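Local coordinates for protein endo-beta-1,4-glucanase (Bacillus licheniformis, PDB 2JEN) that hydrolyses internal beta-1,4-glucosidic bonds as a family 12 glycoside hydrolase, acting as a xyloglucanase on plant cell wall polysaccharide, at residues Phe49-Gly54 / Gly95-Glu100; Ser33-Lys38 / Ser59-Thr64; Val238-Glu243 / Gly249-Ser254. The protein carries 1 engineered substitution. All coordinates share one frame; numbering follows the deposited sequence. Where two conformers were deposited one is given.

How the contacts relate
Starting at the N terminus, residues 33-38 carry the chain out of strand 30-32 and into strand 38-41, from one sheet to the other. The loop 49-54 follows, and then 59-64 comes back against 33-38, closing contact 2. Contact 1 closes only when 95-100 reaches 49-54, so the two closures cross. Asn50 stitches them together, with its backbone on Ser36 and its side chain on Gln63, and both contacts touch the same xylose. Contact 3 comes later in series and closes a short loop: 238-243 lies in the larger sheet and 249-254 in the smaller. It touches contact 1 through Glu239 and His97 and carries Glu243 to the same glycan-binding pocket.

Contact 1: residues Phe49-Gly54 / Gly95-Glu100; sequences FNNVWG and GWHWTE. With GLC (alpha-D-glucopyranose), chain B; XYS (alpha-D-xylopyranose), chain C; BGC (beta-D-glucopyranose), chain D; BGC (beta-D-glucopyranose), chain E.
Phe49 and His97 form an offset edge-to-face pair, the edge of the phenyl turned toward one imidazole face, with centroids 5.2 Å apart and planes at 64°. The opposite imidazole face is taken by Trp98, whose CE3 lies 3.5 Å above it, and O2 of the chain B glucose lies at the imidazole edge, in the ring plane. Trp98 is itself sandwiched: Trp96 CH2 sits over the centre of one face, while the other carries two sugars, the chain D glucose over its centre and the chain B glucose nearer the rim. Trp53 offers a face to that same chain B glucose. At the edge of the Trp53 indole, in plane, is Asn51 OD1.

Hydrogen bonds hold the sugars as well. His97 NE2 donates to O3 of the chain B glucose at 2.8 Å, and its ND1 is bonded to Glu239, so both ring nitrogens are held and the imidazole cannot easily turn. Asn51, with CG anti to the backbone N (chi1 180°), sends ND2 to O2 of the chain B glucose at 2.9 Å. Val52 N makes a nearly straight bond, 3.0 Å long, to O4 of the xylose. Aromatic platforms flanked by hydrogen-bonding groups are characteristic of a polysaccharide-binding cleft, here that of a family 12 glycoside hydrolase.

Contact 2: residues Ser33-Lys38 / Ser59-Thr64; sequences SNPSDK and SGWWQT. With XYS (alpha-D-xylopyranose), chain C; SO4 (sulfate ion), chain G.
Ser33 and Thr64 meet hydroxyl to hydroxyl, OG to OG1 at 2.7 Å in the conformers modelled here; which hydroxyl gives the proton is open. Beside this bond a water bridges the backbones, donating to Ser33 O at 2.8 Å and accepting from Gln63 N at 2.8 Å. A softer CA-H...O contact runs from Ser33 CA to Gln63 O, 3.5 Å apart.

Apolar contact is slight. Pro35 CG comes to the edge of the Trp61 indole, 4.3 Å from CH2, while Trp61 stacks on Trp79.

Within 33-38, a type II turn from Asn34 to Asp37 is braced by the Asp37 side chain: Asn34 N donates to OD2 at 2.9 Å, meeting it from well above the carboxylate plane. The turn presents Ser36 to the sugar, its OG hydrogen-bonded to xylose O4 at 2.8 Å, with the direction again unsettled. Lys38, extended beyond CG (chi2 177°), places NZ 3.0 Å from O4 of a sulfate, probably from the crystallisation liquor, which Gln57 of the second subunit also binds. Asn34 OD1 and ND2 bond to Gly60 N and Trp61 O of the second subunit, respectively.

Residues 33-38 link strand 30-32, outermost within this chain of the six-stranded sheet, to strand 38-41 of the other sheet. Strand 62-67, which begins in 59-64, lies between 30-32 and 72-79.

Contact 3: residues Val238-Glu243 / Gly249-Ser254; sequences VEFGTE and GQINIS. With GLC (alpha-D-glucopyranose), chain F; GLC (alpha-D-glucopyranose), chain H.
Ile251 reaches across to two side chains with a single methyl, CD1, which lies 3.8 Å from Thr242 CG2 and 4.2 Å from Phe240 CE1. Its CG1 is anti to the backbone N (chi1 -167°) and the chain stays extended beyond, so CD1 is carried well out from its own strand. The side chains of Ile251 and Thr242 run alongside each other, pointing opposite ways. Ile253 adds a second methyl to the phenyl: its CD1 lies at the ring edge, 4.2 Å from Phe240 CD1. Tyr136 makes an edge-to-face pair with Phe240. From strand 118-128, Val122 packs on Phe240, Tyr124 on Ile251, and Ile126 on both Thr242 and Ile251.

This is the interior of the beta-jelly roll of family 12, where two sheets lie face to face. Strand 234-244 belongs to one and strand 247-260 to the other, the nearest CA pair, Thr242 and Ile251, being 8.2 Å apart. Phe240 and Thr242 point into the sandwich, and so do Ile251 and Ile253, whereas Gln250 points away and bonds to Thr248 of the fifth subunit.

The hydroxyl of the buried Thr242 finds its partner outside the two segments, in Trp75 NE1. Glu243, one residue on, turns its extended side chain into the glycan pocket instead. There OE1 accepts from O3 of the chain F glucose at 2.6 Å and is also bonded to Asn133 ND2, while OE2 accepts from O6 of the chain H glucose at 2.8 Å.

Contact 1: residues Phe49-Gly54 / Gly95-Glu100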
loop_
_atom_site.group_PDB
_atom_site.type_symbol
_atom_site.label_atom_id
_atom_site.label_comp_id
_atom_site.label_asym_id
_atom_site.label_seq_id
_atom_site.Cartn_x
_atom_site.Cartn_y
_atom_site.Cartn_z
ATOM N N PHE A 49 0.950 -15.610 14.366
ATOM C CA PHE A 49 2.020 -15.931 13.422
ATOM C C PHE A 49 1.548 -15.770 11.977
ATOM O O PHE A 49 0.561 -16.382 11.559
ATOM C CB PHE A 49 2.433 -17.396 13.668
ATOM C CG PHE A 49 3.639 -17.881 12.891
ATOM C CD1 PHE A 49 4.728 -17.066 12.628
ATOM C CD2 PHE A 49 3.699 -19.195 12.500
ATOM C CE1 PHE A 49 5.838 -17.560 11.946
ATOM C CE2 PHE A 49 4.797 -19.665 11.801
ATOM C CZ PHE A 49 5.857 -18.863 11.538
ATOM N N ASN A 50 2.234 -14.908 11.222
ATOM C CA ASN A 50 1.875 -14.624 9.836
ATOM C C ASN A 50 2.475 -15.705 8.957
ATOM O O ASN A 50 3.406 -15.490 8.159
ATOM C CB ASN A 50 2.322 -13.214 9.428
ATOM C CG ASN A 50 1.505 -12.675 8.288
ATOM O OD1 ASN A 50 0.357 -13.109 8.100
ATOM N ND2 ASN A 50 1.989 -11.658 7.604
ATOM N N ASN A 51 1.925 -16.920 9.101
ATOM C CA ASN A 51 2.465 -18.137 8.485
ATOM C C ASN A 51 1.988 -18.255 7.054
ATOM O O ASN A 51 0.793 -18.408 6.827
ATOM C CB ASN A 51 2.009 -19.345 9.312
ATOM C CG ASN A 51 2.486 -20.660 8.792
ATOM O OD1 ASN A 51 2.876 -20.780 7.664
ATOM N ND2 ASN A 51 2.416 -21.669 9.643
ATOM N N VAL A 52 2.926 -18.139 6.107
ATOM C CA VAL A 52 2.642 -18.172 4.693
ATOM C C VAL A 52 3.393 -19.325 4.018
ATOM O O VAL A 52 3.934 -19.175 2.923
ATOM C CB VAL A 52 2.913 -16.813 4.018
ATOM C CG1 VAL A 52 1.956 -15.767 4.594
ATOM C CG2 VAL A 52 4.364 -16.332 4.165
ATOM N N TRP A 53 3.337 -20.513 4.630
ATOM C CA TRP A 53 4.211 -21.594 4.236
ATOM C C TRP A 53 4.013 -22.102 2.810
ATOM O O TRP A 53 4.935 -22.676 2.227
ATOM C CB TRP A 53 4.090 -22.773 5.178
ATOM C CG TRP A 53 2.824 -23.560 5.185
ATOM C CD1 TRP A 53 1.716 -23.353 5.977
ATOM C CD2 TRP A 53 2.554 -24.751 4.440
ATOM N NE1 TRP A 53 0.791 -24.347 5.755
ATOM C CE2 TRP A 53 1.294 -25.212 4.837
ATOM C CE3 TRP A 53 3.294 -25.494 3.519
ATOM C CZ2 TRP A 53 0.727 -26.375 4.327
ATOM C CZ3 TRP A 53 2.724 -26.647 2.992
ATOM C CH2 TRP A 53 1.445 -27.055 3.395
ATOM N N GLY A 54 2.834 -21.903 2.249
ATOM C CA GLY A 54 2.476 -22.423 0.937
ATOM C C GLY A 54 2.476 -21.404 -0.168
ATOM O O GLY A 54 1.891 -21.632 -1.214
ATOM N N GLY A 95 3.402 -23.130 22.308
ATOM C CA GLY A 95 4.401 -24.168 22.273
ATOM C C GLY A 95 5.422 -23.960 21.209
ATOM O O GLY A 95 5.973 -22.864 21.051
ATOM N N TRP A 96 5.708 -25.037 20.491
ATOM C CA TRP A 96 6.751 -25.078 19.479
ATOM C C TRP A 96 6.201 -24.799 18.063
ATOM O O TRP A 96 5.078 -25.161 17.741
ATOM C CB TRP A 96 7.421 -26.470 19.533
ATOM C CG TRP A 96 8.341 -26.841 18.428
ATOM C CD1 TRP A 96 9.688 -26.751 18.427
ATOM C CD2 TRP A 96 7.978 -27.464 17.181
ATOM N NE1 TRP A 96 10.202 -27.221 17.256
ATOM C CE2 TRP A 96 9.173 -27.667 16.461
ATOM C CE3 TRP A 96 6.763 -27.816 16.587
ATOM C CZ2 TRP A 96 9.194 -28.266 15.205
ATOM C CZ3 TRP A 96 6.765 -28.357 15.328
ATOM C CH2 TRP A 96 7.970 -28.584 14.646
ATOM N N HIS A 97 7.006 -24.200 17.183
ATOM C CA HIS A 97 6.680 -24.201 15.755
ATOM C C HIS A 97 7.951 -24.003 14.939
ATOM O O HIS A 97 8.300 -22.894 14.553
ATOM C CB HIS A 97 5.649 -23.142 15.373
ATOM C CG HIS A 97 5.171 -23.313 13.967
ATOM N ND1 HIS A 97 4.040 -24.040 13.666
ATOM C CD2 HIS A 97 5.733 -22.962 12.786
ATOM C CE1 HIS A 97 3.920 -24.099 12.348
ATOM N NE2 HIS A 97 4.935 -23.455 11.789
ATOM N N TRP A 98 8.689 -25.087 14.726
ATOM C CA TRP A 98 10.007 -25.028 14.092
ATOM C C TRP A 98 10.829 -23.900 14.719
ATOM O O TRP A 98 11.450 -23.088 14.039
ATOM C CB TRP A 98 9.869 -24.898 12.579
ATOM C CG TRP A 98 9.524 -26.218 11.916
ATOM C CD1 TRP A 98 10.421 -27.116 11.410
ATOM C CD2 TRP A 98 8.232 -26.785 11.700
ATOM N NE1 TRP A 98 9.762 -28.186 10.880
ATOM C CE2 TRP A 98 8.419 -28.022 11.053
ATOM C CE3 TRP A 98 6.939 -26.385 12.002
ATOM C CZ2 TRP A 98 7.364 -28.837 10.696
ATOM C CZ3 TRP A 98 5.901 -27.209 11.665
ATOM C CH2 TRP A 98 6.124 -28.424 11.022
ATOM N N THR A 99 10.829 -23.896 16.038
ATOM C CA THR A 99 11.551 -22.951 16.853
ATOM C C THR A 99 12.523 -23.710 17.748
ATOM O O THR A 99 12.406 -24.900 17.955
ATOM C CB THR A 99 10.581 -22.124 17.740
ATOM O OG1 THR A 99 9.626 -22.972 18.385
ATOM C CG2 THR A 99 9.856 -21.062 16.927
ATOM N N GLU A 100 13.497 -22.989 18.296
ATOM C CA GLU A 100 14.349 -23.591 19.325
ATOM C C GLU A 100 13.589 -23.540 20.630
ATOM O O GLU A 100 13.724 -22.624 21.447
ATOM C CB GLU A 100 15.721 -22.924 19.439
ATOM C CG GLU A 100 16.648 -23.494 20.560
ATOM C CD GLU A 100 16.642 -25.034 20.732
ATOM O OE1 GLU A 100 16.980 -25.758 19.778
ATOM O OE2 GLU A 100 16.331 -25.528 21.848
HETATM C C1 GLC B . 2.576 -26.656 8.010
HETATM C C2 GLC B . 3.250 -25.621 8.889
HETATM C C3 GLC B . 4.453 -25.033 8.196
HETATM C C4 GLC B . 5.374 -26.185 7.796
HETATM C C5 GLC B . 4.603 -27.172 6.903
HETATM C C6 GLC B . 5.495 -28.390 6.620
HETATM O O2 GLC B . 2.362 -24.587 9.315
HETATM O O3 GLC B . 5.047 -24.042 9.051
HETATM O O4 GLC B . 6.483 -25.740 7.071
HETATM O O5 GLC B . 3.507 -27.676 7.640
HETATM O O6 GLC B . 5.906 -28.412 5.272
HETATM C C1 XYS C . 7.867 -21.630 6.963
HETATM C C2 XYS C . 8.265 -20.630 5.884
HETATM C C3 XYS C . 7.735 -19.225 6.195
HETATM C C4 XYS C . 6.269 -19.345 6.629
HETATM C C5 XYS C . 6.013 -20.379 7.734
HETATM O O2 XYS C . 9.699 -20.580 5.809
HETATM O O3 XYS C . 7.839 -18.282 5.107
HETATM O O4 XYS C . 5.763 -18.079 6.963
HETATM O O5 XYS C . 6.523 -21.597 7.321
HETATM C C2 BGC D . 8.917 -25.971 7.144
HETATM C C3 BGC D . 10.104 -25.571 8.027
HETATM C C4 BGC D . 10.031 -24.113 8.440
HETATM C C5 BGC D . 8.676 -23.768 9.030
HETATM C C6 BGC D . 8.434 -22.260 9.271
HETATM C C1 BGC D . 7.658 -25.578 7.864
HETATM O O2 BGC D . 8.857 -27.376 6.905
HETATM O O3 BGC D . 11.331 -25.777 7.335
HETATM O O4 BGC D . 10.976 -23.923 9.480
HETATM O O5 BGC D . 7.683 -24.218 8.146
HETATM O O6 BGC D . 8.748 -21.460 8.109
HETATM C C2 BGC E . 12.618 -22.597 10.585
HETATM C C3 BGC E . 13.859 -21.729 10.395
HETATM C C4 BGC E . 14.835 -22.366 9.415
HETATM C C5 BGC E . 14.116 -22.707 8.121
HETATM C C6 BGC E . 15.059 -23.323 7.082
HETATM C C1 BGC E . 12.043 -23.000 9.226
HETATM O O2 BGC E . 11.643 -21.917 11.378
HETATM O O3 BGC E . 14.518 -21.538 11.630
HETATM O O4 BGC E . 15.917 -21.472 9.190
HETATM O O5 BGC E . 13.043 -23.588 8.410
HETATM O O6 BGC E . 15.197 -24.713 7.302
#

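Contact 2: residues Ser33-Lys38 / Ser59-Thr64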
loop_
_atom_site.group_PDB
_atom_site.type_symbol
_atom_site.label_atom_id
_atom_site.label_comp_id
_atom_site.label_asym_id
_atom_site.label_seq_id
_atom_site.Cartn_x
_atom_site.Cartn_y
_atom_site.Cartn_z
ATOM N N SER A 33 2.540 -7.425 8.632
ATOM C CA SER A 33 2.167 -7.954 7.335
ATOM C C SER A 33 3.240 -8.708 6.574
ATOM O O SER A 33 2.970 -9.198 5.477
ATOM C CB SER A 33 1.629 -6.841 6.459
ATOM O OG SER A 33 0.527 -6.198 7.088
ATOM N N ASN A 34 4.438 -8.854 7.117
ATOM C CA ASN A 34 5.481 -9.590 6.419
ATOM C C ASN A 34 5.452 -11.073 6.772
ATOM O O ASN A 34 4.963 -11.475 7.828
ATOM C CB ASN A 34 6.886 -9.011 6.678
ATOM C CG ASN A 34 7.103 -7.632 6.097
ATOM O OD1 ASN A 34 7.195 -6.694 6.842
ATOM N ND2 ASN A 34 7.134 -7.488 4.812
ATOM N N PRO A 35 6.027 -11.905 5.872
ATOM C CA PRO A 35 6.034 -13.334 6.126
ATOM C C PRO A 35 6.690 -13.660 7.460
ATOM O O PRO A 35 7.759 -13.144 7.778
ATOM C CB PRO A 35 6.858 -13.894 4.967
ATOM C CG PRO A 35 6.630 -12.895 3.838
ATOM C CD PRO A 35 6.616 -11.564 4.571
ATOM N N SER A 36 6.069 -14.560 8.215
ATOM C CA SER A 36 6.594 -15.092 9.479
ATOM C C SER A 36 6.675 -14.070 10.591
ATOM O O SER A 36 7.240 -14.353 11.643
ATOM C CB SER A 36 7.937 -15.778 9.270
ATOM O OG SER A 36 7.801 -16.862 8.383
ATOM N N ASP A 37 6.048 -12.901 10.425
ATOM C CA ASP A 37 5.933 -11.970 11.555
ATOM C C ASP A 37 5.207 -12.607 12.734
ATOM O O ASP A 37 4.350 -13.472 12.562
ATOM C CB ASP A 37 5.255 -10.672 11.143
ATOM C CG ASP A 37 6.109 -9.787 10.226
ATOM O OD1 ASP A 37 7.296 -10.089 9.992
ATOM O OD2 ASP A 37 5.577 -8.733 9.776
ATOM N N LYS A 38 5.545 -12.129 13.942
ATOM C CA LYS A 38 4.982 -12.658 15.172
ATOM C C LYS A 38 4.541 -11.530 16.076
ATOM O O LYS A 38 5.309 -10.593 16.326
ATOM C CB LYS A 38 5.999 -13.521 15.908
ATOM C CG LYS A 38 6.448 -14.751 15.115
ATOM C CD LYS A 38 7.527 -15.586 15.796
ATOM C CE LYS A 38 7.845 -16.818 14.962
ATOM N NZ LYS A 38 8.913 -17.635 15.554
ATOM N N SER A 59 1.153 -15.386 -6.411
ATOM C CA SER A 59 1.390 -13.957 -6.334
ATOM C C SER A 59 0.055 -13.228 -6.183
ATOM O O SER A 59 -1.001 -13.840 -6.243
ATOM C CB SER A 59 2.163 -13.467 -7.566
ATOM O OG SER A 59 2.566 -12.111 -7.445
ATOM N N GLY A 60 0.114 -11.936 -5.972
ATOM C CA GLY A 60 -1.076 -11.146 -5.822
ATOM C C GLY A 60 -1.675 -11.104 -4.443
ATOM O O GLY A 60 -2.805 -10.647 -4.280
ATOM N N TRP A 61 -0.961 -11.638 -3.468
ATOM C CA TRP A 61 -1.515 -11.892 -2.160
ATOM C C TRP A 61 -1.038 -10.925 -1.100
ATOM O O TRP A 61 -0.020 -10.237 -1.252
ATOM C CB TRP A 61 -1.162 -13.323 -1.729
ATOM C CG TRP A 61 0.283 -13.626 -1.603
ATOM C CD1 TRP A 61 1.100 -14.249 -2.531
ATOM C CD2 TRP A 61 1.087 -13.447 -0.423
ATOM N NE1 TRP A 61 2.351 -14.442 -1.993
ATOM C CE2 TRP A 61 2.373 -13.962 -0.707
ATOM C CE3 TRP A 61 0.823 -12.970 0.853
ATOM C CZ2 TRP A 61 3.364 -13.996 0.262
ATOM C CZ3 TRP A 61 1.818 -13.011 1.798
ATOM C CH2 TRP A 61 3.072 -13.526 1.483
ATOM N N TRP A 62 -1.807 -10.875 -0.016
ATOM C CA TRP A 62 -1.382 -10.169 1.172
ATOM C C TRP A 62 -2.006 -10.856 2.398
ATOM O O TRP A 62 -3.016 -11.549 2.281
ATOM C CB TRP A 62 -1.675 -8.679 1.108
ATOM C CG TRP A 62 -2.986 -8.279 0.726
ATOM C CD1 TRP A 62 -3.394 -7.867 -0.538
ATOM C CD2 TRP A 62 -4.100 -8.218 1.534
ATOM N NE1 TRP A 62 -4.675 -7.526 -0.523
ATOM C CE2 TRP A 62 -5.171 -7.731 0.723
ATOM C CE3 TRP A 62 -4.341 -8.506 2.850
ATOM C CZ2 TRP A 62 -6.436 -7.537 1.200
ATOM C CZ3 TRP A 62 -5.620 -8.285 3.336
ATOM C CH2 TRP A 62 -6.643 -7.833 2.512
ATOM N N GLN A 63 -1.390 -10.663 3.560
ATOM C CA GLN A 63 -1.873 -11.238 4.805
ATOM C C GLN A 63 -1.337 -10.442 5.956
ATOM O O GLN A 63 -0.127 -10.225 6.040
ATOM C CB GLN A 63 -1.468 -12.711 4.919
ATOM C CG GLN A 63 -2.132 -13.459 6.062
ATOM C CD GLN A 63 -1.818 -14.935 6.007
ATOM O OE1 GLN A 63 -2.472 -15.678 5.271
ATOM N NE2 GLN A 63 -0.766 -15.355 6.694
ATOM N N THR A 64 -2.248 -9.998 6.816
ATOM C CA THR A 64 -1.941 -9.116 7.952
ATOM C C THR A 64 -2.480 -9.756 9.234
ATOM O O THR A 64 -3.661 -10.123 9.271
ATOM C CB THR A 64 -2.644 -7.761 7.716
ATOM O OG1 THR A 64 -1.985 -7.109 6.603
ATOM C CG2 THR A 64 -2.677 -6.824 8.976
HETATM C C1 XYS C . 7.867 -21.630 6.963
HETATM C C2 XYS C . 8.265 -20.630 5.884
HETATM C C3 XYS C . 7.735 -19.225 6.195
HETATM C C4 XYS C . 6.269 -19.345 6.629
HETATM C C5 XYS C . 6.013 -20.379 7.734
HETATM O O2 XYS C . 9.699 -20.580 5.809
HETATM O O3 XYS C . 7.839 -18.282 5.107
HETATM O O4 XYS C . 5.763 -18.079 6.963
HETATM O O5 XYS C . 6.523 -21.597 7.321
HETATM S S SO4 G . 11.869 -15.351 14.566
HETATM O O1 SO4 G . 11.422 -14.563 13.437
HETATM O O2 SO4 G . 12.615 -16.555 14.206
HETATM O O3 SO4 G . 12.885 -14.398 15.065
HETATM O O4 SO4 G . 10.993 -15.514 15.720
HETATM O O HOH W 1 1.056 -9.222 3.385
#

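Contact 3: residues Val238-Glu243 / Gly249-Ser254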
loop_
_atom_site.group_PDB
_atom_site.type_symbol
_atom_site.label_atom_id
_atom_site.label_comp_id
_atom_site.label_asym_id
_atom_site.label_seq_id
_atom_site.Cartn_x
_atom_site.Cartn_y
_atom_site.Cartn_z
ATOM N N VAL A 238 -0.019 -26.507 20.426
ATOM C CA VAL A 238 -1.410 -26.370 20.031
ATOM C C VAL A 238 -1.515 -25.029 19.338
ATOM O O VAL A 238 -1.171 -23.990 19.917
ATOM C CB VAL A 238 -2.384 -26.450 21.212
ATOM C CG1 VAL A 238 -3.798 -26.129 20.793
ATOM C CG2 VAL A 238 -2.292 -27.840 21.879
ATOM N N GLU A 239 -1.961 -25.086 18.099
ATOM C CA GLU A 239 -2.120 -23.908 17.254
ATOM C C GLU A 239 -3.564 -23.819 16.806
ATOM O O GLU A 239 -4.242 -24.854 16.702
ATOM C CB GLU A 239 -1.210 -23.991 16.017
ATOM C CG GLU A 239 0.193 -24.422 16.329
ATOM C CD GLU A 239 1.166 -24.406 15.184
ATOM O OE1 GLU A 239 0.784 -24.085 14.044
ATOM O OE2 GLU A 239 2.345 -24.745 15.446
ATOM N N PHE A 240 -4.050 -22.628 16.505
ATOM C CA PHE A 240 -5.381 -22.460 15.932
ATOM C C PHE A 240 -5.277 -21.430 14.834
ATOM O O PHE A 240 -4.733 -20.340 15.047
ATOM C CB PHE A 240 -6.395 -21.973 16.958
ATOM C CG PHE A 240 -7.767 -21.745 16.378
ATOM C CD1 PHE A 240 -8.159 -20.493 15.987
ATOM C CD2 PHE A 240 -8.640 -22.805 16.181
ATOM C CE1 PHE A 240 -9.407 -20.297 15.408
ATOM C CE2 PHE A 240 -9.859 -22.623 15.598
ATOM C CZ PHE A 240 -10.260 -21.362 15.227
ATOM N N GLY A 241 -5.799 -21.758 13.655
ATOM C CA GLY A 241 -5.742 -20.793 12.575
ATOM C C GLY A 241 -6.614 -21.161 11.428
ATOM O O GLY A 241 -7.507 -22.017 11.574
ATOM N N THR A 242 -6.439 -20.461 10.313
ATOM C CA THR A 242 -7.222 -20.709 9.112
ATOM C C THR A 242 -6.292 -21.147 8.007
ATOM O O THR A 242 -5.499 -20.355 7.527
ATOM C CB THR A 242 -8.018 -19.475 8.684
ATOM O OG1 THR A 242 -7.103 -18.394 8.463
ATOM C CG2 THR A 242 -9.044 -19.014 9.711
ATOM N N GLU A 243 -6.404 -22.382 7.526
ATOM C CA GLU A 243 -5.711 -22.738 6.282
ATOM C C GLU A 243 -6.486 -22.109 5.164
ATOM O O GLU A 243 -7.710 -22.263 5.075
ATOM C CB GLU A 243 -5.651 -24.242 6.048
ATOM C CG GLU A 243 -4.825 -25.014 7.069
ATOM C CD GLU A 243 -4.669 -26.474 6.724
ATOM O OE1 GLU A 243 -5.668 -27.190 6.677
ATOM O OE2 GLU A 243 -3.526 -26.910 6.490
ATOM N N GLY A 249 -10.692 -12.517 2.910
ATOM C CA GLY A 249 -11.550 -12.351 4.071
ATOM C C GLY A 249 -10.774 -12.093 5.329
ATOM O O GLY A 249 -9.644 -11.615 5.291
ATOM N N GLN A 250 -11.387 -12.380 6.466
ATOM C CA GLN A 250 -10.782 -12.150 7.732
ATOM C C GLN A 250 -11.409 -13.025 8.793
ATOM O O GLN A 250 -12.555 -13.501 8.636
ATOM C CB GLN A 250 -10.934 -10.690 8.118
ATOM C CG GLN A 250 -12.343 -10.264 8.454
ATOM C CD GLN A 250 -12.458 -8.778 8.628
ATOM O OE1 GLN A 250 -11.941 -8.202 9.611
ATOM N NE2 GLN A 250 -13.130 -8.132 7.676
ATOM N N ILE A 251 -10.669 -13.197 9.872
ATOM C CA ILE A 251 -11.162 -13.774 11.101
ATOM C C ILE A 251 -10.967 -12.783 12.224
ATOM O O ILE A 251 -10.000 -12.007 12.234
ATOM C CB ILE A 251 -10.422 -15.098 11.446
ATOM C CG1 ILE A 251 -11.129 -15.907 12.556
ATOM C CG2 ILE A 251 -8.958 -14.859 11.831
ATOM C CD1 ILE A 251 -10.627 -17.343 12.719
ATOM N N ASN A 252 -11.867 -12.836 13.202
ATOM C CA ASN A 252 -11.681 -12.158 14.456
ATOM C C ASN A 252 -11.913 -13.170 15.550
ATOM O O ASN A 252 -12.859 -13.980 15.470
ATOM C CB ASN A 252 -12.660 -10.991 14.605
ATOM C CG ASN A 252 -12.558 -10.344 15.940
ATOM O OD1 ASN A 252 -11.743 -9.366 16.168
ATOM N ND2 ASN A 252 -13.318 -10.857 16.850
ATOM N N ILE A 253 -11.040 -13.178 16.533
ATOM C CA ILE A 253 -11.082 -14.053 17.669
ATOM C C ILE A 253 -11.404 -13.229 18.912
ATOM O O ILE A 253 -10.756 -12.207 19.182
ATOM C CB ILE A 253 -9.758 -14.787 17.840
ATOM C CG1 ILE A 253 -9.545 -15.711 16.631
ATOM C CG2 ILE A 253 -9.710 -15.542 19.171
ATOM C CD1 ILE A 253 -8.161 -16.298 16.545
ATOM N N SER A 254 -12.452 -13.650 19.642
ATOM C CA SER A 254 -12.971 -12.916 20.798
ATOM C C SER A 254 -12.688 -13.628 22.117
ATOM O O SER A 254 -12.853 -13.041 23.181
ATOM C CB SER A 254 -14.485 -12.683 20.652
ATOM O OG SER A 254 -15.164 -13.920 20.674
HETATM C C1 GLC F . -4.899 -30.745 2.511
HETATM C C2 GLC F . -5.534 -30.508 3.860
HETATM C C3 GLC F . -4.664 -29.645 4.742
HETATM C C4 GLC F . -3.209 -30.117 4.766
HETATM C C5 GLC F . -2.743 -30.380 3.324
HETATM C C6 GLC F . -1.340 -30.980 3.317
HETATM O O2 GLC F . -6.768 -29.849 3.677
HETATM O O3 GLC F . -5.178 -29.683 6.049
HETATM O O4 GLC F . -2.398 -29.153 5.437
HETATM O O5 GLC F . -3.606 -31.311 2.712
HETATM O O6 GLC F . -0.809 -30.902 1.993
HETATM C C1 GLC H . -1.573 -29.922 8.311
HETATM C C2 GLC H . -0.222 -30.252 7.683
HETATM C C3 GLC H . 0.835 -29.416 8.354
HETATM C C4 GLC H . 0.519 -27.945 8.105
HETATM C C5 GLC H . -0.867 -27.716 8.723
HETATM C C6 GLC H . -1.315 -26.249 8.749
HETATM O O1 GLC H . -2.620 -30.698 7.799
HETATM O O2 GLC H . 0.214 -31.584 7.836
HETATM O O3 GLC H . 2.076 -29.909 7.846
HETATM O O4 GLC H . 1.444 -27.116 8.775
HETATM O O5 GLC H . -1.809 -28.541 8.052
HETATM O O6 GLC H . -1.274 -25.664 7.466
#